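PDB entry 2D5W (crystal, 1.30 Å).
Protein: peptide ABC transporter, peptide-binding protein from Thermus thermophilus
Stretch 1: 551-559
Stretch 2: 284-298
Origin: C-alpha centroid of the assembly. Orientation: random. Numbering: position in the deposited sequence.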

# COMPACT_ATOMS: atom_id res chain seq x y z
N ALA A 551 -6.57 3.91 -12.45
CA ALA A 551 -7.70 4.64 -11.89
C ALA A 551 -8.59 3.50 -11.39
O ALA A 551 -8.76 2.49 -12.08
CB ALA A 551 -8.43 5.44 -12.96
N ASN A 552 -9.12 3.64 -10.18
CA ASN A 552 -9.97 2.60 -9.61
C ASN A 552 -11.43 2.73 -10.01
O ASN A 552 -12.01 3.81 -9.91
CB ASN A 552 -9.93 2.62 -8.07
CG ASN A 552 -8.60 2.20 -7.49
OD1 ASN A 552 -7.92 1.32 -8.03
ND2 ASN A 552 -8.22 2.81 -6.38
N PRO A 553 -12.03 1.64 -10.49
CA PRO A 553 -13.44 1.72 -10.87
C PRO A 553 -14.27 1.36 -9.64
O PRO A 553 -13.91 0.45 -8.89
CB PRO A 553 -13.56 0.67 -11.97
CG PRO A 553 -12.60 -0.39 -11.52
CD PRO A 553 -11.41 0.40 -11.01
N TYR A 554 -15.35 2.10 -9.41
CA TYR A 554 -16.23 1.83 -8.28
C TYR A 554 -17.65 1.63 -8.78
O TYR A 554 -18.13 2.40 -9.61
CB TYR A 554 -16.21 2.98 -7.27
CG TYR A 554 -14.90 3.09 -6.52
CD1 TYR A 554 -13.96 4.05 -6.87
CD2 TYR A 554 -14.60 2.21 -5.48
CE1 TYR A 554 -12.74 4.13 -6.20
CE2 TYR A 554 -13.39 2.29 -4.81
CZ TYR A 554 -12.47 3.25 -5.18
OH TYR A 554 -11.26 3.32 -4.51
N VAL A 555 -18.29 0.57 -8.30
CA VAL A 555 -19.68 0.28 -8.67
C VAL A 555 -20.44 0.45 -7.37
O VAL A 555 -20.17 -0.24 -6.38
CB VAL A 555 -19.82 -1.16 -9.20
CG1 VAL A 555 -21.26 -1.41 -9.64
CG2 VAL A 555 -18.87 -1.37 -10.37
N VAL A 556 -21.39 1.38 -7.37
CA VAL A 556 -22.14 1.71 -6.16
C VAL A 556 -23.64 1.65 -6.37
O VAL A 556 -24.18 2.28 -7.28
CB VAL A 556 -21.74 3.12 -5.69
CG1 VAL A 556 -22.43 3.46 -4.38
CG2 VAL A 556 -20.23 3.22 -5.54
N ARG A 557 -24.33 0.89 -5.52
CA ARG A 557 -25.78 0.77 -5.64
C ARG A 557 -26.46 2.11 -5.43
O ARG A 557 -26.09 2.88 -4.54
CB ARG A 557 -26.33 -0.23 -4.62
CG ARG A 557 -27.79 -0.60 -4.90
CD ARG A 557 -28.43 -1.34 -3.74
NE ARG A 557 -27.70 -2.54 -3.34
CZ ARG A 557 -27.66 -3.68 -4.03
NH1 ARG A 557 -28.31 -3.79 -5.18
NH2 ARG A 557 -26.97 -4.71 -3.57
N LYS A 558 -27.48 2.38 -6.24
CA LYS A 558 -28.21 3.63 -6.10
C LYS A 558 -28.85 3.65 -4.72
O LYS A 558 -29.33 2.63 -4.23
CB LYS A 558 -29.25 3.76 -7.21
CG LYS A 558 -28.61 3.96 -8.57
CD LYS A 558 -29.61 4.09 -9.70
CE LYS A 558 -28.89 4.36 -11.01
NZ LYS A 558 -28.20 5.68 -11.03
N GLY A 559 -28.81 4.82 -4.08
CA GLY A 559 -29.38 4.95 -2.75
C GLY A 559 -28.33 4.98 -1.65
O GLY A 559 -28.60 5.47 -0.56
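Stretch 2 284-298: QLVRRAPGRFDIWFV

Stretch 2 lies on stretch 1 as an antiparallel β-strand partner, joined by an unbroken ladder of backbone hydrogen bonds, with side chains packed on both faces of the sheet and a salt bridge near one end.

Gln284, Leu285 and Val286 are helical, continuing a helix that begins earlier in the chain; a type I turn from Val286 to Ala289 follows, and the chain becomes extended from Phe293 to Val298. Ala289 O receives both Arg292 N (2.8 Å) and Phe293 N (2.9 Å), which ties the loop up just before the strand begins. Gly291 sits in that loop with phi 68°, a value that favours glycine.

The strands 293-298 and 551-557 run at 161° between their N-to-C directions, with a closest axial approach of 4.4 Å. Hydrogen-bonded and non-hydrogen-bonded pairs alternate along them. Asn552 pairs with Val298, Tyr554 with Trp296 and Val556 with Asp294, each exchanging two bonds: Asn552 N to Val298 O is 2.9 Å and Val298 N to Asn552 O 2.8 Å; Tyr554 N to Trp296 O is 2.7 Å and Trp296 N to Tyr554 O 2.8 Å; Val556 N to Asp294 O and Asp294 N to Val556 O are both 2.9 Å. Past the strand of stretch 1, Lys558 N continues the pattern to Arg292 O at 3.1 Å. Pro553, which has no amide hydrogen, falls at a non-hydrogen-bonded position opposite Phe297, so the ladder loses nothing; its CA approaches Trp296 O at 3.1 Å, a CA-H...O contact of the kind made all along the pairing.

The register also sorts the side chains. On the face with Pro553, Val555 and Arg557, Pro553 CB meets Phe297 CE1 at 3.7 Å. Val555 reaches Phe293 from CG1 (to CD2, 3.7 Å) and Leu285 from CG2 (to CD2, 4.1 Å), so the helical segment also contributes to this packing. Arg557 lays one face of its guanidinium over Phe293, NH1 to CZ being 3.6 Å, and water 1 links Arg557 NH1 (3.0 Å) to Arg292 O (3.2 Å).

On the other face, Val298 CG2 lies at the edge of the Tyr554 ring, 3.8 Å from CD1, and Val556 CG2 is at the edge of the Trp296 ring, 4.4 Å from CD1. Farther along, the long side chain of Lys558 brings NZ to 3.2 Å from both OD1 and OD2 of Asp294, a salt bridge whose individual hydrogen bonds are weak. The rule is compact: backbone bonds alternate with side-chain contacts on both faces, and a lysine just past the strand reaches back to an aspartate on the partner.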

# COMPACT_ATOMS: atom_id res chain seq x y z
N GLN A 284 -21.04 -6.04 -20.33
CA GLN A 284 -21.86 -6.87 -19.45
C GLN A 284 -22.18 -6.16 -18.14
O GLN A 284 -23.18 -6.48 -17.49
CB GLN A 284 -21.19 -8.22 -19.17
CG GLN A 284 -19.78 -8.16 -18.63
CD GLN A 284 -18.73 -8.26 -19.72
OE1 GLN A 284 -18.78 -7.53 -20.71
NE2 GLN A 284 -17.77 -9.16 -19.53
N LEU A 285 -21.34 -5.20 -17.75
CA LEU A 285 -21.57 -4.44 -16.53
C LEU A 285 -22.32 -3.15 -16.85
O LEU A 285 -23.35 -2.85 -16.25
CB LEU A 285 -20.25 -4.09 -15.84
CG LEU A 285 -20.37 -3.17 -14.62
CD1 LEU A 285 -21.05 -3.90 -13.47
CD2 LEU A 285 -18.98 -2.72 -14.20
N VAL A 286 -21.80 -2.40 -17.81
CA VAL A 286 -22.41 -1.13 -18.20
C VAL A 286 -23.88 -1.26 -18.60
O VAL A 286 -24.71 -0.45 -18.20
CB VAL A 286 -21.61 -0.48 -19.35
CG1 VAL A 286 -22.32 0.78 -19.84
CG2 VAL A 286 -20.20 -0.14 -18.87
N ARG A 287 -24.20 -2.30 -19.37
CA ARG A 287 -25.57 -2.49 -19.81
C ARG A 287 -26.52 -2.95 -18.72
O ARG A 287 -27.74 -2.96 -18.91
CB ARG A 287 -25.60 -3.46 -20.99
CG ARG A 287 -24.90 -2.92 -22.21
CD ARG A 287 -24.92 -3.91 -23.35
NE ARG A 287 -24.45 -3.30 -24.59
CZ ARG A 287 -24.59 -3.85 -25.79
NH1 ARG A 287 -24.14 -3.22 -26.87
NH2 ARG A 287 -25.18 -5.03 -25.92
N ARG A 288 -25.98 -3.34 -17.57
CA ARG A 288 -26.80 -3.79 -16.46
C ARG A 288 -26.89 -2.74 -15.35
O ARG A 288 -27.57 -2.95 -14.34
CB ARG A 288 -26.26 -5.11 -15.91
CG ARG A 288 -26.55 -6.31 -16.79
CD ARG A 288 -27.99 -6.79 -16.61
NE ARG A 288 -28.14 -7.62 -15.41
CZ ARG A 288 -29.06 -7.44 -14.47
NH1 ARG A 288 -29.12 -8.25 -13.43
NH2 ARG A 288 -29.93 -6.44 -14.57
N ALA A 289 -26.22 -1.61 -15.55
CA ALA A 289 -26.21 -0.54 -14.55
C ALA A 289 -27.47 0.33 -14.44
O ALA A 289 -27.84 0.73 -13.34
CB ALA A 289 -25.00 0.36 -14.79
N PRO A 290 -28.14 0.63 -15.57
CA PRO A 290 -29.35 1.46 -15.50
C PRO A 290 -30.34 1.13 -14.38
O PRO A 290 -30.80 -0.00 -14.26
CB PRO A 290 -29.96 1.29 -16.88
CG PRO A 290 -28.76 1.18 -17.75
CD PRO A 290 -27.88 0.22 -16.96
N GLY A 291 -30.64 2.14 -13.57
CA GLY A 291 -31.58 2.00 -12.47
C GLY A 291 -31.11 1.11 -11.33
O GLY A 291 -31.86 0.85 -10.39
N ARG A 292 -29.85 0.68 -11.38
CA ARG A 292 -29.32 -0.21 -10.35
C ARG A 292 -28.04 0.27 -9.70
O ARG A 292 -27.94 0.29 -8.47
CB ARG A 292 -29.09 -1.60 -10.96
CG ARG A 292 -30.34 -2.20 -11.60
CD ARG A 292 -30.02 -3.48 -12.37
NE ARG A 292 -29.70 -4.61 -11.49
CZ ARG A 292 -28.53 -5.25 -11.48
NH1 ARG A 292 -27.55 -4.89 -12.30
NH2 ARG A 292 -28.36 -6.28 -10.66
N PHE A 293 -27.06 0.65 -10.51
CA PHE A 293 -25.76 1.09 -9.98
C PHE A 293 -25.17 2.23 -10.78
O PHE A 293 -25.52 2.46 -11.93
CB PHE A 293 -24.73 -0.05 -10.04
CG PHE A 293 -25.08 -1.24 -9.19
CD1 PHE A 293 -25.96 -2.22 -9.66
CD2 PHE A 293 -24.52 -1.38 -7.93
CE1 PHE A 293 -26.27 -3.32 -8.87
CE2 PHE A 293 -24.83 -2.48 -7.13
CZ PHE A 293 -25.71 -3.45 -7.60
N ASP A 294 -24.25 2.94 -10.13
CA ASP A 294 -23.50 4.01 -10.77
C ASP A 294 -22.07 3.49 -10.84
O ASP A 294 -21.60 2.80 -9.92
CB ASP A 294 -23.54 5.30 -9.96
CG ASP A 294 -24.88 6.00 -10.05
OD1 ASP A 294 -25.69 5.86 -9.11
OD2 ASP A 294 -25.12 6.68 -11.07
N ILE A 295 -21.38 3.78 -11.94
CA ILE A 295 -20.00 3.34 -12.12
C ILE A 295 -19.12 4.58 -12.20
O ILE A 295 -19.39 5.49 -12.98
CB ILE A 295 -19.85 2.53 -13.43
CG1 ILE A 295 -20.83 1.36 -13.42
CG2 ILE A 295 -18.41 2.04 -13.56
CD1 ILE A 295 -20.91 0.62 -14.74
N TRP A 296 -18.08 4.61 -11.38
CA TRP A 296 -17.15 5.73 -11.34
C TRP A 296 -15.71 5.27 -11.51
O TRP A 296 -15.38 4.14 -11.16
CB TRP A 296 -17.23 6.45 -9.98
CG TRP A 296 -18.60 6.84 -9.56
CD1 TRP A 296 -19.43 6.15 -8.72
CD2 TRP A 296 -19.29 8.03 -9.92
NE1 TRP A 296 -20.60 6.85 -8.54
CE2 TRP A 296 -20.54 8.01 -9.27
CE3 TRP A 296 -18.98 9.13 -10.74
CZ2 TRP A 296 -21.48 9.04 -9.41
CZ3 TRP A 296 -19.91 10.15 -10.88
CH2 TRP A 296 -21.14 10.10 -10.21
N PHE A 297 -14.87 6.15 -12.03
CA PHE A 297 -13.45 5.86 -12.21
C PHE A 297 -12.70 6.96 -11.48
O PHE A 297 -12.82 8.14 -11.83
CB PHE A 297 -13.09 5.84 -13.69
CG PHE A 297 -13.69 4.69 -14.44
CD1 PHE A 297 -13.00 3.49 -14.57
CD2 PHE A 297 -14.96 4.80 -15.00
CE1 PHE A 297 -13.57 2.41 -15.24
CE2 PHE A 297 -15.54 3.73 -15.67
CZ PHE A 297 -14.84 2.53 -15.80
N VAL A 298 -11.93 6.58 -10.46
CA VAL A 298 -11.20 7.55 -9.66
C VAL A 298 -9.69 7.45 -9.82
O VAL A 298 -9.09 6.44 -9.47
CB VAL A 298 -11.55 7.39 -8.16
CG1 VAL A 298 -10.80 8.42 -7.33
CG2 VAL A 298 -13.05 7.53 -7.97
O HOH W 1 -29.62 -2.22 -7.36
O HOH W 2 -25.01 5.06 -6.76